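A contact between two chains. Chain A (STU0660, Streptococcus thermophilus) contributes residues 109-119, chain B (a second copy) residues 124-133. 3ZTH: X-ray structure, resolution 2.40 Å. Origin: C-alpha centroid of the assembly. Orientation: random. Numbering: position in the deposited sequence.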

# COMPACT_ATOMS: atom_id res chain seq x y z
N VAL A 109 10.92 7.12 -36.22
CA VAL A 109 12.21 7.82 -36.22
C VAL A 109 12.02 9.31 -35.95
O VAL A 109 12.84 9.95 -35.30
CB VAL A 109 12.95 7.65 -37.56
CG1 VAL A 109 14.25 8.42 -37.54
CG2 VAL A 109 13.22 6.17 -37.81
N ASP A 110 10.92 9.84 -36.48
CA ASP A 110 10.59 11.25 -36.30
C ASP A 110 10.41 11.59 -34.82
O ASP A 110 11.03 12.53 -34.32
CB ASP A 110 9.31 11.54 -37.11
CG ASP A 110 8.40 12.54 -36.44
OD1 ASP A 110 8.86 13.67 -36.15
OD2 ASP A 110 7.22 12.20 -36.21
N ILE A 111 9.58 10.82 -34.13
CA ILE A 111 9.30 11.05 -32.71
C ILE A 111 10.47 10.64 -31.82
O ILE A 111 10.88 11.40 -30.94
CB ILE A 111 8.06 10.27 -32.24
CG1 ILE A 111 6.84 10.71 -33.06
CG2 ILE A 111 7.82 10.51 -30.76
CD1 ILE A 111 5.58 9.96 -32.71
N VAL A 112 10.98 9.43 -32.04
CA VAL A 112 12.11 8.91 -31.27
C VAL A 112 13.19 9.97 -31.09
O VAL A 112 13.87 10.02 -30.06
CB VAL A 112 12.72 7.68 -31.98
CG1 VAL A 112 14.00 7.25 -31.28
CG2 VAL A 112 11.71 6.53 -31.98
N GLY A 113 13.36 10.82 -32.11
CA GLY A 113 14.36 11.86 -32.06
C GLY A 113 14.11 12.87 -30.95
O GLY A 113 15.04 13.34 -30.31
N HIS A 114 12.84 13.20 -30.74
CA HIS A 114 12.48 14.15 -29.71
C HIS A 114 12.72 13.55 -28.32
O HIS A 114 12.91 14.28 -27.34
CB HIS A 114 11.01 14.56 -29.86
CG HIS A 114 10.73 15.34 -31.11
ND1 HIS A 114 11.25 16.60 -31.33
CD2 HIS A 114 9.98 15.04 -32.20
CE1 HIS A 114 10.83 17.04 -32.50
NE2 HIS A 114 10.06 16.12 -33.05
N LEU A 115 12.72 12.23 -28.24
CA LEU A 115 12.96 11.55 -26.97
C LEU A 115 14.43 11.78 -26.61
O LEU A 115 14.76 12.07 -25.46
CB LEU A 115 12.72 10.04 -27.11
CG LEU A 115 11.95 9.32 -26.00
CD1 LEU A 115 12.35 7.85 -25.99
CD2 LEU A 115 12.23 9.95 -24.65
N GLU A 116 15.29 11.64 -27.61
CA GLU A 116 16.72 11.83 -27.42
C GLU A 116 17.01 13.24 -26.96
O GLU A 116 17.81 13.45 -26.04
CB GLU A 116 17.47 11.53 -28.71
CG GLU A 116 17.38 10.07 -29.12
CD GLU A 116 18.08 9.79 -30.43
OE1 GLU A 116 19.29 10.09 -30.54
OE2 GLU A 116 17.42 9.26 -31.35
N LYS A 117 16.37 14.22 -27.58
CA LYS A 117 16.59 15.60 -27.18
C LYS A 117 16.10 15.82 -25.75
O LYS A 117 16.70 16.59 -25.00
CB LYS A 117 15.87 16.56 -28.13
CG LYS A 117 16.46 16.60 -29.53
CD LYS A 117 15.77 17.63 -30.41
CE LYS A 117 15.92 19.04 -29.84
NZ LYS A 117 15.25 20.08 -30.69
N ILE A 118 15.02 15.14 -25.38
CA ILE A 118 14.46 15.26 -24.03
C ILE A 118 15.40 14.66 -23.00
O ILE A 118 15.60 15.23 -21.93
CB ILE A 118 13.08 14.58 -23.90
CG1 ILE A 118 12.01 15.40 -24.63
CG2 ILE A 118 12.70 14.43 -22.43
CD1 ILE A 118 10.62 14.81 -24.55
N ASN A 119 15.98 13.51 -23.32
CA ASN A 119 16.90 12.86 -22.40
C ASN A 119 18.21 13.65 -22.30
O ASN A 119 18.99 13.45 -21.37
CB ASN A 119 17.19 11.42 -22.84
CG ASN A 119 16.04 10.49 -22.52
OD1 ASN A 119 15.47 10.55 -21.43
ND2 ASN A 119 15.70 9.62 -23.45
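Chain B, residues 124-133: LIEEAMNRHI

Two helices that run in opposite directions can pack largely through apolar side chains, without a hydrogen bond between them, and this contact between two copies of STU0660 is a compact example. Chain A is helical from Val A109 to Asn A119. The chain B segment is helical through His B132, and Ile B133 is the first residue to leave helical phi/psi. The N-to-C directions of the two helices make an angle of 169°, so they are nearly antiparallel, and their axes approach to 9.8 Å. The contact buries 394 Å² of surface, both sides summed.

At the start, Asp A110 meets the later turns of chain B: Asp A110 OD2 lies 3.6 Å from Ala B128 CB, and Asp A110 OD2 lies 4.5 Å from His B132 NE2, at the edge of that ring. Ile A111 follows, and sets the register, its CA 6.0 Å from the CA of Ile B125. Its CB points sideways, but the m, t rotamer brings the end of the side chain nearer. There CD1 of Ile A111 reaches CG of the selenomethionine Met B129 at 3.8 Å, while CG2 touches Ile B125 CG2 at 3.7 Å. The small side chain of Ala B128 fits alongside, its CB 4.2 Å from Ile A111 CG1.

Val A112 points away and Gly A113 makes no contact. One turn on from Asp A110, His A114 points toward chain B. Its CB packs 3.6 Å from Ile B125 CG1, and Leu B124 CB lies over one ring face, 4.0 Å from the centroid of the His A114 ring, in a CH-pi contact. Ile A118, a further turn along, closes the series: its CD1 meets Ile B125 CD1 at 4.0 Å. Ile B125 thus touches Ile A111, His A114 and Ile A118, the familiar i, i+3, i+7 spacing of a helical stripe.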

# COMPACT_ATOMS: atom_id res chain seq x y z
N LEU B 124 6.01 18.96 -29.31
CA LEU B 124 6.37 18.53 -30.65
C LEU B 124 5.96 17.08 -30.85
O LEU B 124 5.58 16.68 -31.95
CB LEU B 124 7.88 18.69 -30.88
CG LEU B 124 8.41 20.12 -31.04
CD1 LEU B 124 9.91 20.09 -31.24
CD2 LEU B 124 7.73 20.81 -32.22
N ILE B 125 6.05 16.28 -29.79
CA ILE B 125 5.66 14.88 -29.88
C ILE B 125 4.15 14.79 -30.00
O ILE B 125 3.63 13.95 -30.73
CB ILE B 125 6.14 14.08 -28.66
CG1 ILE B 125 7.67 14.04 -28.64
CG2 ILE B 125 5.58 12.66 -28.70
CD1 ILE B 125 8.27 13.30 -27.47
N GLU B 126 3.44 15.66 -29.28
CA GLU B 126 1.99 15.69 -29.31
C GLU B 126 1.51 16.03 -30.72
O GLU B 126 0.58 15.41 -31.24
CB GLU B 126 1.46 16.74 -28.33
CG GLU B 126 -0.04 16.99 -28.45
CD GLU B 126 -0.48 18.22 -27.68
OE1 GLU B 126 -0.30 18.25 -26.44
OE2 GLU B 126 -1.01 19.16 -28.30
N GLU B 127 2.14 17.03 -31.33
CA GLU B 127 1.78 17.45 -32.68
C GLU B 127 2.03 16.33 -33.69
O GLU B 127 1.17 16.03 -34.52
CB GLU B 127 2.59 18.69 -33.08
CG GLU B 127 2.26 19.97 -32.33
CD GLU B 127 3.25 21.09 -32.65
OE1 GLU B 127 3.54 21.30 -33.85
OE2 GLU B 127 3.73 21.76 -31.70
N ALA B 128 3.20 15.72 -33.62
CA ALA B 128 3.55 14.65 -34.54
C ALA B 128 2.62 13.45 -34.40
O ALA B 128 2.36 12.74 -35.38
CB ALA B 128 4.98 14.22 -34.32
N MSE B 129 2.13 13.21 -33.19
CA MSE B 129 1.24 12.09 -32.97
C MSE B 129 -0.15 12.41 -33.48
O MSE B 129 -0.78 11.57 -34.12
CB MSE B 129 1.15 11.76 -31.48
CG MSE B 129 2.35 11.02 -30.94
SE MSE B 129 2.05 10.60 -29.09
CE MSE B 129 0.90 9.06 -29.32
N ASN B 130 -0.61 13.62 -33.20
CA ASN B 130 -1.93 14.04 -33.63
C ASN B 130 -2.09 14.07 -35.14
O ASN B 130 -3.21 14.11 -35.65
CB ASN B 130 -2.28 15.40 -33.03
CG ASN B 130 -2.63 15.31 -31.56
OD1 ASN B 130 -2.99 14.24 -31.06
ND2 ASN B 130 -2.54 16.44 -30.86
N ARG B 131 -0.97 14.05 -35.87
CA ARG B 131 -1.02 14.05 -37.33
C ARG B 131 -1.23 12.61 -37.76
O ARG B 131 -2.11 12.31 -38.56
CB ARG B 131 0.27 14.56 -37.95
CG ARG B 131 0.67 15.95 -37.53
CD ARG B 131 1.77 16.51 -38.42
NE ARG B 131 2.37 17.69 -37.80
CZ ARG B 131 3.53 17.67 -37.14
NH1 ARG B 131 4.21 16.54 -37.03
NH2 ARG B 131 3.98 18.78 -36.58
N HIS B 132 -0.39 11.72 -37.24
CA HIS B 132 -0.50 10.31 -37.59
C HIS B 132 -1.75 9.70 -37.01
O HIS B 132 -2.26 8.71 -37.52
CB HIS B 132 0.74 9.56 -37.11
CG HIS B 132 1.96 9.88 -37.91
ND1 HIS B 132 2.12 9.48 -39.22
CD2 HIS B 132 3.07 10.59 -37.60
CE1 HIS B 132 3.27 9.94 -39.69
NE2 HIS B 132 3.87 10.61 -38.73
N ILE B 133 -2.25 10.30 -35.93
CA ILE B 133 -3.48 9.83 -35.31
C ILE B 133 -4.56 10.35 -36.24
O ILE B 133 -4.63 11.54 -36.53
CB ILE B 133 -3.70 10.41 -33.91
CG1 ILE B 133 -2.74 9.75 -32.93
CG2 ILE B 133 -5.15 10.19 -33.49
CD1 ILE B 133 -2.89 10.25 -31.51